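PDB 1AQ0: 1,3-1,4-beta-glucanase from Hordeum vulgare, which hydrolyses 1,4-beta linkages in mixed-linkage 1,3-1,4-beta-D-glucans, as a family 17 glycoside hydrolase that probably retains anomeric configuration. Local coordinates for residues A[152-155]-A[156-160]. Sequence-based numbering, arbitrary orientation.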
loop_
_atom_site.group_PDB
_atom_site.type_symbol
_atom_site.label_atom_id
_atom_site.label_comp_id
_atom_site.label_asym_id
_atom_site.label_seq_id
_atom_site.Cartn_x
_atom_site.Cartn_y
_atom_site.Cartn_z
ATOM N N GLY A 152 -7.398 21.275 -3.976
ATOM C CA GLY A 152 -6.022 21.462 -3.533
ATOM C C GLY A 152 -5.977 21.547 -2.019
ATOM O O GLY A 152 -5.323 20.735 -1.371
ATOM N N PRO A 153 -6.656 22.539 -1.421
ATOM C CA PRO A 153 -6.710 22.732 0.033
ATOM C C PRO A 153 -7.308 21.529 0.779
ATOM O O PRO A 153 -6.875 21.207 1.887
ATOM C CB PRO A 153 -7.605 23.960 0.173
ATOM C CG PRO A 153 -7.277 24.744 -1.055
ATOM C CD PRO A 153 -7.251 23.691 -2.127
ATOM N N VAL A 154 -8.313 20.882 0.189
ATOM C CA VAL A 154 -8.942 19.710 0.809
ATOM C C VAL A 154 -7.924 18.569 0.944
ATOM O O VAL A 154 -7.706 18.047 2.038
ATOM C CB VAL A 154 -10.170 19.229 -0.015
ATOM C CG1 VAL A 154 -10.612 17.832 0.425
ATOM C CG2 VAL A 154 -11.320 20.214 0.144
ATOM N N VAL A 155 -7.285 18.210 -0.167
ATOM C CA VAL A 155 -6.288 17.143 -0.191
ATOM C C VAL A 155 -5.132 17.465 0.762
ATOM O O VAL A 155 -4.654 16.590 1.490
ATOM C CB VAL A 155 -5.761 16.911 -1.635
ATOM C CG1 VAL A 155 -4.570 15.980 -1.628
ATOM C CG2 VAL A 155 -6.870 16.326 -2.509
ATOM N N GLN A 156 -4.721 18.732 0.793
ATOM C CA GLN A 156 -3.633 19.170 1.668
ATOM C C GLN A 156 -4.017 19.036 3.140
ATOM O O GLN A 156 -3.196 18.642 3.965
ATOM C CB GLN A 156 -3.208 20.603 1.316
ATOM C CG GLN A 156 -2.490 20.688 -0.038
ATOM C CD GLN A 156 -2.501 22.082 -0.664
ATOM O OE1 GLN A 156 -2.694 23.094 0.023
ATOM N NE2 GLN A 156 -2.291 22.138 -1.981
ATOM N N PHE A 157 -5.276 19.320 3.461
ATOM C CA PHE A 157 -5.761 19.193 4.836
ATOM C C PHE A 157 -5.750 17.722 5.234
ATOM O O PHE A 157 -5.334 17.371 6.336
ATOM C CB PHE A 157 -7.186 19.764 4.966
ATOM C CG PHE A 157 -7.890 19.375 6.247
ATOM C CD1 PHE A 157 -7.636 20.052 7.435
ATOM C CD2 PHE A 157 -8.790 18.314 6.266
ATOM C CE1 PHE A 157 -8.265 19.675 8.619
ATOM C CE2 PHE A 157 -9.423 17.933 7.448
ATOM C CZ PHE A 157 -9.157 18.614 8.623
ATOM N N LEU A 158 -6.204 16.870 4.319
ATOM C CA LEU A 158 -6.272 15.428 4.547
ATOM C C LEU A 158 -4.884 14.832 4.725
ATOM O O LEU A 158 -4.678 13.974 5.588
ATOM C CB LEU A 158 -6.997 14.734 3.385
ATOM C CG LEU A 158 -8.441 15.172 3.121
ATOM C CD1 LEU A 158 -8.968 14.501 1.869
ATOM C CD2 LEU A 158 -9.307 14.839 4.317
ATOM N N ALA A 159 -3.933 15.292 3.918
ATOM C CA ALA A 159 -2.558 14.805 4.004
ATOM C C ALA A 159 -1.987 15.115 5.380
ATOM O O ALA A 159 -1.421 14.242 6.038
ATOM C CB ALA A 159 -1.702 15.441 2.927
ATOM N N ARG A 160 -2.202 16.344 5.842
ATOM C CA ARG A 160 -1.697 16.764 7.147
ATOM C C ARG A 160 -2.342 16.055 8.338
ATOM O O ARG A 160 -1.697 15.884 9.373
ATOM C CB ARG A 160 -1.844 18.279 7.324
ATOM C CG ARG A 160 -1.037 19.116 6.335
ATOM C CD ARG A 160 -1.197 20.623 6.582
ATOM N NE ARG A 160 -2.433 20.947 7.295
ATOM C CZ ARG A 160 -3.406 21.726 6.829
ATOM N NH1 ARG A 160 -3.313 22.287 5.626
ATOM N NH2 ARG A 160 -4.488 21.939 7.571
HETATM O O HOH W 1 -5.489 23.320 3.362
#
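Val154 and Leu158 run alongside each other on one flank of the helix, one turn apart, and Val154 CG1 comes 4.0 Å from Leu158 CD1. Leu158 has CG beside its own backbone N (chi1 -60°), which brings the branch point up against the oxygen end of the Val154 carbonyl, Leu158 CG to Val154 O 3.2 Å. Cut back to an alanine, this position is likely to leave Val154 CG1 without its apolar neighbour and open a gap toward Ala163, which the leucine also touches.

The backbone supplies four i to i+4 hydrogen bonds. Leu158 N reaches Val154 O at 3.0 Å, and Ala159 N reaches Val155 O at 2.8 Å. Gln156 N is bonded to Gly152 O, and with CG beside its backbone N (chi1 -70°), the glutamine chain runs extended past that same oxygen, Gln156 CG 3.1 Å from Gly152 O.

Pro153 O takes two donors: Phe157 N at 2.9 Å and a water at 2.9 Å that also makes a weak bond to Arg160 NH1.

Val154 and Phe157 pack on Met106 of helix 102-115. This amphipathic turn of helix 145-161, kinked at Pro153, belongs to the outer helical layer of the family's TIM barrel, between strands 122-128 and 165-168 in the chain.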